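Local coordinates for protein soluble lytic murein transglycosylase (Escherichia coli, PDB 1QSA) that cleaves the glycosidic linkage between N-acetylmuramic acid and N-acetylglucosamine in peptidoglycan, leaving a 1,6-anhydro bond in the muramic acid residue, at residues 162-167 and 171-176; 277-280 and 286-289; 347-352 and 441-446. All blocks are in the same frame, centred on the assembly; numbering follows the deposited sequence.

Contact 1: residues 162-167 and 171-176. With SO4 (sulfate ion), chain N.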
loop_
_atom_site.group_PDB
_atom_site.type_symbol
_atom_site.label_atom_id
_atom_site.label_comp_id
_atom_site.label_asym_id
_atom_site.label_seq_id
_atom_site.Cartn_x
_atom_site.Cartn_y
_atom_site.Cartn_z
ATOM N N ARG A 162 11.036 22.005 -8.307
ATOM C CA ARG A 162 11.301 20.840 -9.156
ATOM C C ARG A 162 10.706 19.581 -8.514
ATOM O O ARG A 162 10.022 18.798 -9.178
ATOM C CB ARG A 162 12.812 20.650 -9.361
ATOM C CG ARG A 162 13.161 19.568 -10.389
ATOM C CD ARG A 162 14.666 19.313 -10.453
ATOM N NE ARG A 162 15.133 18.657 -9.236
ATOM C CZ ARG A 162 15.136 17.340 -9.041
ATOM N NH1 ARG A 162 14.749 16.519 -10.001
ATOM N NH2 ARG A 162 15.563 16.834 -7.891
ATOM N N LEU A 163 10.926 19.414 -7.210
ATOM C CA LEU A 163 10.398 18.250 -6.490
ATOM C C LEU A 163 8.866 18.236 -6.464
ATOM O O LEU A 163 8.239 17.173 -6.630
ATOM C CB LEU A 163 10.938 18.203 -5.050
ATOM C CG LEU A 163 12.433 17.889 -4.857
ATOM C CD1 LEU A 163 12.829 18.095 -3.396
ATOM C CD2 LEU A 163 12.748 16.477 -5.299
ATOM N N ALA A 164 8.261 19.407 -6.260
ATOM C CA ALA A 164 6.800 19.507 -6.222
ATOM C C ALA A 164 6.214 19.153 -7.599
ATOM O O ALA A 164 5.214 18.444 -7.692
ATOM C CB ALA A 164 6.368 20.924 -5.795
ATOM N N MET A 165 6.858 19.634 -8.659
ATOM C CA MET A 165 6.398 19.362 -10.024
ATOM C C MET A 165 6.458 17.864 -10.318
ATOM O O MET A 165 5.480 17.286 -10.796
ATOM C CB MET A 165 7.248 20.138 -11.031
ATOM C CG MET A 165 6.749 20.040 -12.477
ATOM S SD MET A 165 5.174 20.866 -12.705
ATOM C CE MET A 165 4.966 20.680 -14.492
ATOM N N LYS A 166 7.573 17.232 -9.961
ATOM C CA LYS A 166 7.761 15.794 -10.189
ATOM C C LYS A 166 6.751 14.966 -9.421
ATOM O O LYS A 166 6.321 13.909 -9.891
ATOM C CB LYS A 166 9.174 15.363 -9.806
ATOM C CG LYS A 166 10.241 15.816 -10.801
ATOM C CD LYS A 166 11.644 15.690 -10.211
ATOM C CE LYS A 166 11.960 14.262 -9.790
ATOM N NZ LYS A 166 12.085 13.317 -10.926
ATOM N N ALA A 167 6.367 15.451 -8.239
ATOM C CA ALA A 167 5.384 14.756 -7.411
ATOM C C ALA A 167 3.934 14.974 -7.851
ATOM O O ALA A 167 3.010 14.358 -7.305
ATOM C CB ALA A 167 5.550 15.178 -5.946
ATOM N N GLY A 171 -0.244 22.476 -7.252
ATOM C CA GLY A 171 -0.715 23.547 -6.388
ATOM C C GLY A 171 0.473 24.157 -5.642
ATOM O O GLY A 171 0.595 25.385 -5.525
ATOM N N LEU A 172 1.359 23.301 -5.128
ATOM C CA LEU A 172 2.549 23.772 -4.418
ATOM C C LEU A 172 3.499 24.470 -5.399
ATOM O O LEU A 172 4.092 25.490 -5.068
ATOM C CB LEU A 172 3.256 22.621 -3.693
ATOM C CG LEU A 172 4.562 22.947 -2.949
ATOM C CD1 LEU A 172 4.347 24.066 -1.924
ATOM C CD2 LEU A 172 5.115 21.686 -2.288
ATOM N N VAL A 173 3.629 23.933 -6.611
ATOM C CA VAL A 173 4.489 24.573 -7.610
ATOM C C VAL A 173 4.056 26.027 -7.803
ATOM O O VAL A 173 4.885 26.944 -7.785
ATOM C CB VAL A 173 4.421 23.838 -8.992
ATOM C CG1 VAL A 173 5.178 24.651 -10.063
ATOM C CG2 VAL A 173 5.069 22.466 -8.868
ATOM N N THR A 174 2.744 26.217 -7.929
ATOM C CA THR A 174 2.168 27.531 -8.127
ATOM C C THR A 174 2.362 28.458 -6.926
ATOM O O THR A 174 2.718 29.623 -7.104
ATOM C CB THR A 174 0.693 27.399 -8.552
ATOM O OG1 THR A 174 0.661 26.962 -9.920
ATOM C CG2 THR A 174 -0.050 28.717 -8.413
ATOM N N VAL A 175 2.145 27.950 -5.710
ATOM C CA VAL A 175 2.337 28.770 -4.512
ATOM C C VAL A 175 3.803 29.222 -4.402
ATOM O O VAL A 175 4.077 30.399 -4.134
ATOM C CB VAL A 175 1.921 28.008 -3.213
ATOM C CG1 VAL A 175 2.389 28.760 -1.949
ATOM C CG2 VAL A 175 0.415 27.859 -3.172
ATOM N N LEU A 176 4.732 28.301 -4.646
ATOM C CA LEU A 176 6.159 28.607 -4.560
ATOM C C LEU A 176 6.569 29.638 -5.615
ATOM O O LEU A 176 7.246 30.618 -5.298
ATOM C CB LEU A 176 6.992 27.328 -4.697
ATOM C CG LEU A 176 6.903 26.326 -3.529
ATOM C CD1 LEU A 176 7.680 25.070 -3.849
ATOM C CD2 LEU A 176 7.432 26.952 -2.243
HETATM S S SO4 N . 15.805 13.181 -8.624
HETATM O O1 SO4 N . 15.024 13.783 -7.522
HETATM O O2 SO4 N . 15.786 11.711 -8.487
HETATM O O3 SO4 N . 15.212 13.567 -9.920
HETATM O O4 SO4 N . 17.202 13.663 -8.566
#

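Contact 2: residues 277-280 and 286-289. With SO4 (sulfate ion), chain D.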
loop_
_atom_site.group_PDB
_atom_site.type_symbol
_atom_site.label_atom_id
_atom_site.label_comp_id
_atom_site.label_asym_id
_atom_site.label_seq_id
_atom_site.Cartn_x
_atom_site.Cartn_y
_atom_site.Cartn_z
ATOM N N ASP A 277 9.733 1.221 -32.342
ATOM C CA ASP A 277 11.071 1.720 -32.637
ATOM C C ASP A 277 11.576 2.409 -31.362
ATOM O O ASP A 277 12.721 2.216 -30.960
ATOM C CB ASP A 277 11.042 2.716 -33.805
ATOM C CG ASP A 277 12.379 3.435 -33.999
ATOM O OD1 ASP A 277 13.289 2.861 -34.642
ATOM O OD2 ASP A 277 12.523 4.576 -33.498
ATOM N N ALA A 278 10.700 3.175 -30.714
ATOM C CA ALA A 278 11.057 3.867 -29.473
ATOM C C ALA A 278 11.456 2.868 -28.386
ATOM O O ALA A 278 12.491 3.034 -27.733
ATOM C CB ALA A 278 9.903 4.740 -28.993
ATOM N N ILE A 279 10.678 1.795 -28.234
ATOM C CA ILE A 279 10.990 0.796 -27.213
ATOM C C ILE A 279 12.288 0.049 -27.521
ATOM O O ILE A 279 13.030 -0.300 -26.605
ATOM C CB ILE A 279 9.815 -0.179 -26.968
ATOM C CG1 ILE A 279 8.566 0.610 -26.562
ATOM C CG2 ILE A 279 10.154 -1.130 -25.817
ATOM C CD1 ILE A 279 7.312 -0.216 -26.499
ATOM N N MET A 280 12.577 -0.162 -28.806
ATOM C CA MET A 280 13.813 -0.837 -29.218
ATOM C C MET A 280 15.044 -0.027 -28.799
ATOM O O MET A 280 16.100 -0.591 -28.519
ATOM C CB MET A 280 13.841 -1.050 -30.740
ATOM C CG MET A 280 12.969 -2.198 -31.241
ATOM S SD MET A 280 13.525 -3.802 -30.618
ATOM C CE MET A 280 14.983 -4.089 -31.642
ATOM N N SER A 286 10.828 -1.390 -17.198
ATOM C CA SER A 286 9.375 -1.437 -17.042
ATOM C C SER A 286 8.636 -1.236 -18.367
ATOM O O SER A 286 7.622 -1.880 -18.594
ATOM C CB SER A 286 8.903 -0.436 -15.972
ATOM O OG SER A 286 9.265 0.881 -16.330
ATOM N N LEU A 287 9.168 -0.387 -19.248
ATOM C CA LEU A 287 8.545 -0.155 -20.555
ATOM C C LEU A 287 8.626 -1.415 -21.429
ATOM O O LEU A 287 7.646 -1.801 -22.070
ATOM C CB LEU A 287 9.205 1.024 -21.263
ATOM C CG LEU A 287 8.684 1.383 -22.665
ATOM C CD1 LEU A 287 7.168 1.662 -22.658
ATOM C CD2 LEU A 287 9.469 2.587 -23.182
ATOM N N ILE A 288 9.794 -2.055 -21.442
ATOM C CA ILE A 288 9.987 -3.285 -22.215
ATOM C C ILE A 288 9.056 -4.367 -21.665
ATOM O O ILE A 288 8.443 -5.098 -22.435
ATOM C CB ILE A 288 11.465 -3.761 -22.167
ATOM C CG1 ILE A 288 12.365 -2.697 -22.806
ATOM C CG2 ILE A 288 11.610 -5.101 -22.899
ATOM C CD1 ILE A 288 13.855 -2.824 -22.462
ATOM N N GLU A 289 8.930 -4.451 -20.337
ATOM C CA GLU A 289 8.032 -5.435 -19.725
ATOM C C GLU A 289 6.580 -5.182 -20.132
ATOM O O GLU A 289 5.810 -6.131 -20.363
ATOM C CB GLU A 289 8.160 -5.417 -18.199
ATOM C CG GLU A 289 9.470 -6.044 -17.712
ATOM C CD GLU A 289 9.648 -5.951 -16.213
ATOM O OE1 GLU A 289 9.322 -4.891 -15.629
ATOM O OE2 GLU A 289 10.105 -6.942 -15.610
HETATM S S SO4 D . 12.909 1.574 -15.405
HETATM O O1 SO4 D . 11.923 0.495 -15.230
HETATM O O2 SO4 D . 14.167 0.998 -15.940
HETATM O O3 SO4 D . 12.400 2.606 -16.326
HETATM O O4 SO4 D . 13.178 2.201 -14.097
#

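Contact 3: residues 347-352 and 441-446. With SO4 (sulfate ion), chain B.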
loop_
_atom_site.group_PDB
_atom_site.type_symbol
_atom_site.label_atom_id
_atom_site.label_comp_id
_atom_site.label_asym_id
_atom_site.label_seq_id
_atom_site.Cartn_x
_atom_site.Cartn_y
_atom_site.Cartn_z
ATOM N N GLN A 347 10.556 -25.440 -7.268
ATOM C CA GLN A 347 11.263 -25.493 -5.985
ATOM C C GLN A 347 10.976 -24.252 -5.151
ATOM O O GLN A 347 11.246 -24.227 -3.941
ATOM C CB GLN A 347 12.767 -25.643 -6.212
ATOM C CG GLN A 347 13.157 -26.980 -6.835
ATOM C CD GLN A 347 14.637 -27.095 -7.155
ATOM O OE1 GLN A 347 15.046 -27.972 -7.918
ATOM N NE2 GLN A 347 15.447 -26.217 -6.573
ATOM N N GLN A 348 10.466 -23.215 -5.811
ATOM C CA GLN A 348 10.169 -21.940 -5.166
ATOM C C GLN A 348 8.732 -21.826 -4.694
ATOM O O GLN A 348 7.917 -22.718 -4.922
ATOM C CB GLN A 348 10.520 -20.788 -6.103
ATOM C CG GLN A 348 11.975 -20.801 -6.571
ATOM C CD GLN A 348 12.233 -19.868 -7.747
ATOM O OE1 GLN A 348 13.154 -20.090 -8.529
ATOM N NE2 GLN A 348 11.420 -18.820 -7.878
ATOM N N ARG A 349 8.426 -20.706 -4.046
ATOM C CA ARG A 349 7.101 -20.463 -3.489
ATOM C C ARG A 349 6.319 -19.461 -4.334
ATOM O O ARG A 349 6.901 -18.529 -4.877
ATOM C CB ARG A 349 7.277 -19.914 -2.061
ATOM C CG ARG A 349 6.012 -19.674 -1.268
ATOM C CD ARG A 349 6.331 -18.902 0.035
ATOM N NE ARG A 349 6.907 -17.588 -0.261
ATOM C CZ ARG A 349 8.200 -17.294 -0.182
ATOM N NH1 ARG A 349 9.072 -18.195 0.253
ATOM N NH2 ARG A 349 8.618 -16.080 -0.496
ATOM N N GLY A 350 5.017 -19.680 -4.484
ATOM C CA GLY A 350 4.210 -18.712 -5.204
ATOM C C GLY A 350 3.467 -19.098 -6.462
ATOM O O GLY A 350 3.420 -20.258 -6.860
ATOM N N PHE A 351 2.860 -18.082 -7.064
ATOM C CA PHE A 351 2.056 -18.234 -8.270
ATOM C C PHE A 351 2.742 -18.978 -9.415
ATOM O O PHE A 351 2.258 -20.030 -9.824
ATOM C CB PHE A 351 1.567 -16.870 -8.755
ATOM C CG PHE A 351 0.743 -16.932 -10.012
ATOM C CD1 PHE A 351 -0.597 -17.304 -9.967
ATOM C CD2 PHE A 351 1.310 -16.607 -11.246
ATOM C CE1 PHE A 351 -1.353 -17.343 -11.139
ATOM C CE2 PHE A 351 0.566 -16.642 -12.412
ATOM C CZ PHE A 351 -0.771 -17.011 -12.360
ATOM N N TYR A 352 3.850 -18.446 -9.927
ATOM C CA TYR A 352 4.528 -19.116 -11.047
ATOM C C TYR A 352 5.037 -20.521 -10.724
ATOM O O TYR A 352 4.963 -21.407 -11.574
ATOM C CB TYR A 352 5.555 -18.207 -11.719
ATOM C CG TYR A 352 4.905 -17.351 -12.782
ATOM C CD1 TYR A 352 4.520 -17.916 -13.993
ATOM C CD2 TYR A 352 4.650 -15.991 -12.570
ATOM C CE1 TYR A 352 3.899 -17.162 -14.974
ATOM C CE2 TYR A 352 4.018 -15.215 -13.551
ATOM C CZ TYR A 352 3.651 -15.821 -14.754
ATOM O OH TYR A 352 3.031 -15.123 -15.748
ATOM N N LEU A 441 8.804 -14.567 7.594
ATOM C CA LEU A 441 8.672 -16.021 7.730
ATOM C C LEU A 441 7.787 -16.511 6.593
ATOM O O LEU A 441 6.734 -17.115 6.816
ATOM C CB LEU A 441 8.012 -16.337 9.087
ATOM C CG LEU A 441 8.670 -15.694 10.322
ATOM C CD1 LEU A 441 7.793 -15.925 11.567
ATOM C CD2 LEU A 441 10.052 -16.280 10.524
ATOM N N TRP A 442 8.260 -16.305 5.366
ATOM C CA TRP A 442 7.477 -16.628 4.183
ATOM C C TRP A 442 7.106 -18.081 3.981
ATOM O O TRP A 442 6.125 -18.378 3.296
ATOM C CB TRP A 442 8.161 -16.063 2.934
ATOM C CG TRP A 442 8.554 -14.594 3.024
ATOM C CD1 TRP A 442 9.749 -14.044 2.637
ATOM C CD2 TRP A 442 7.755 -13.503 3.512
ATOM N NE1 TRP A 442 9.741 -12.685 2.855
ATOM C CE2 TRP A 442 8.531 -12.326 3.389
ATOM C CE3 TRP A 442 6.460 -13.406 4.042
ATOM C CZ2 TRP A 442 8.054 -11.071 3.777
ATOM C CZ3 TRP A 442 5.985 -12.153 4.429
ATOM C CH2 TRP A 442 6.783 -11.005 4.294
ATOM N N ASP A 443 7.896 -18.993 4.546
ATOM C CA ASP A 443 7.611 -20.412 4.411
ATOM C C ASP A 443 6.832 -21.004 5.589
ATOM O O ASP A 443 6.535 -22.199 5.585
ATOM C CB ASP A 443 8.894 -21.210 4.140
ATOM C CG ASP A 443 9.526 -20.863 2.802
ATOM O OD1 ASP A 443 8.808 -20.848 1.780
ATOM O OD2 ASP A 443 10.747 -20.597 2.768
ATOM N N HIS A 444 6.505 -20.181 6.593
ATOM C CA HIS A 444 5.691 -20.648 7.730
ATOM C C HIS A 444 4.227 -20.506 7.288
ATOM O O HIS A 444 3.448 -19.718 7.840
ATOM C CB HIS A 444 5.949 -19.793 8.975
ATOM C CG HIS A 444 7.211 -20.143 9.694
ATOM N ND1 HIS A 444 8.462 -19.978 9.134
ATOM C CD2 HIS A 444 7.419 -20.654 10.931
ATOM C CE1 HIS A 444 9.384 -20.371 9.998
ATOM N NE2 HIS A 444 8.776 -20.787 11.092
ATOM N N LEU A 445 3.852 -21.304 6.296
ATOM C CA LEU A 445 2.520 -21.210 5.710
ATOM C C LEU A 445 1.307 -21.335 6.617
ATOM O O LEU A 445 0.305 -20.649 6.395
ATOM C CB LEU A 445 2.388 -22.154 4.503
ATOM C CG LEU A 445 3.393 -21.938 3.367
ATOM C CD1 LEU A 445 3.069 -22.892 2.204
ATOM C CD2 LEU A 445 3.381 -20.489 2.896
ATOM N N GLU A 446 1.378 -22.192 7.635
ATOM C CA GLU A 446 0.225 -22.378 8.513
ATOM C C GLU A 446 -0.148 -21.089 9.247
ATOM O O GLU A 446 -1.326 -20.766 9.372
ATOM C CB GLU A 446 0.458 -23.519 9.520
ATOM C CG GLU A 446 -0.853 -23.963 10.140
ATOM C CD GLU A 446 -0.754 -25.186 11.021
ATOM O OE1 GLU A 446 0.348 -25.494 11.515
ATOM O OE2 GLU A 446 -1.807 -25.833 11.216
HETATM S S SO4 B . 3.404 -16.317 -1.525
HETATM O O1 SO4 B . 2.398 -16.767 -2.507
HETATM O O2 SO4 B . 3.651 -17.395 -0.547
HETATM O O3 SO4 B . 4.649 -16.011 -2.251
HETATM O O4 SO4 B . 2.949 -15.101 -0.828
#

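Contact 1: residues 162-167 and 171-176
The helical hairpin made by helices 154-166 and 170-178 closes here, with Val-173 of the second helix laid against Ala-164 and Met-165 of the first. The two segments run nearly antiparallel, at 155°, and their axes come within 8.4 Å, an approach consistent with the small side chain of Ala-164. Val-173 has CG1 anti to its backbone N (chi1 172°), which leaves CG2 as the branch that reaches across. That methyl lies 3.7 Å from Ala-164 CB and presses on the main chain beside it, with Val-173 CG2 3.4 Å from Met-165 N. Leu-172, one residue earlier, adds one arm, its CD2 3.8 Å from Ala-164 CB. Helix 185-196 joins the same core, with Ile-191 and Ala-195 touching Val-173.

On the face of helix 154-166 turned from the hairpin, Arg-162 and Lys-166 hold a sulfate, probably from the crystallisation liquor. The guanidinium edge makes two hydrogen bonds, Arg-162 NH1 to sulfate O3 at 3.0 Å and Arg-162 NH2 to sulfate O1 at 3.1 Å, while Lys-166 NZ adds a weak one to O3. The apolar packing of Val-173 and Leu-172 on Ala-164, between successive antiparallel helices, is typical of this enzyme's alpha-superhelix.

Contact 2: residues 277-280 and 286-289
Ile-279 uses both of its branches to meet helix 285-298. With CG1 anti to the carbonyl carbon and CG2 anti to the backbone N (chi1 -57°), the side chain forks between two partners. Ile-279 CG1 lies 4.0 Å from Leu-287 CG and just as far from Leu-287 CD2, the two side chains passing at a slant. Ile-279 CG2 lies 4.1 Å from Ile-288 CG1, and here the two isoleucines lie alongside, pointing opposite ways. All three residues are buried and the contact is purely apolar, made at ordinary van der Waals distances without any squeeze. The backbones come nearest at the same place, Ile-279 CA lying 6.5 Å from Ile-288 CA.

This is the turn end of a helical hairpin: helix 269-280 finishes, a few residues reverse the chain, and helix 285-298 starts, as happens repeatedly in an alpha-superhelix. Flanking elements back the apolar trio, Trp-307 of helix 301-310 against Ile-279, Trp-260 of helix 248-260 against Leu-287, and Leu-311 against Ile-288.

Further out, the first turn of helix 285-298 binds a sulfate, probably from the crystallisation liquor. Ser-286 grips a single oxygen twice: Ser-286 N and Ser-286 OG each donate a hydrogen bond of 2.9 Å to sulfate O1, chi1 of 60° keeping OG close enough to its own N for both to reach that oxygen. Ser-284 OG and Thr-285 N also bond the ion, and the positive end of the helix dipole is likely to add to the attraction.

Contact 3: residues 347-352 and 441-446
The Arg-349 guanidinium carries Trp-442 CB on one face, 3.3 Å above the plane and over its centre, while Asp-443 OD1 and a sulfate lie at its edges. It is thus the CB of the tryptophan that the flat cation rests on; the indole stands obliquely to it, the planes 39° apart. Arg-349 NH1 makes a salt bridge to Asp-443 OD1 at 3.1 Å, moderately straight (153°), with the donor above the carboxylate plane. The arginine reaches this far because CG stands anti to the backbone N (chi1 -176°), and a bend at chi3 then turns the guanidinium. That route brings Arg-349 CD to 3.3 Å from Trp-442 O and 3.1 Å from sulfate O2; the bond from Arg-349 NE to sulfate O3 is weak, at 3.4 Å. With a leucine in place of Arg-349, Asp-443 would probably lose this salt-bridge mate and Trp-442 CB the flat group that covers it.

Trp-442 and Asp-443 occupy the middle of a type I beta turn from Leu-441 to His-444, closed by His-444 N to Leu-441 O. Arg-448 and Tyr-597 also hydrogen-bond the sulfate, which probably came from the crystallisation liquor. The contact joins two helix starts, with Gly-350 as N-cap of helix 351-359 and His-444 as N-cap of helix 445-448, beside helix 582-601, whose Tyr-597 touches Arg-349.

How the contacts relate
From the N terminus the three contacts follow in series; none nests in or crosses another. Contact 1 closes the short connection between helices 154-166 and 170-178, three residues lying between its segments. Contact 2 does the same for helices 269-280 and 285-298; five residues lie between its segments, the last already helical, and its centre is about 29 Å from contact 1's. Both are local steps of the superhelix. Contact 3 differs: 88 residues, mostly helical, separate its segments, so it closes a large loop and ties the start of helix 351-359 to the turn before helix 445-448. Its centre lies about 43 Å from contact 1's, across the chain's centre, and about 32 Å from contact 2's.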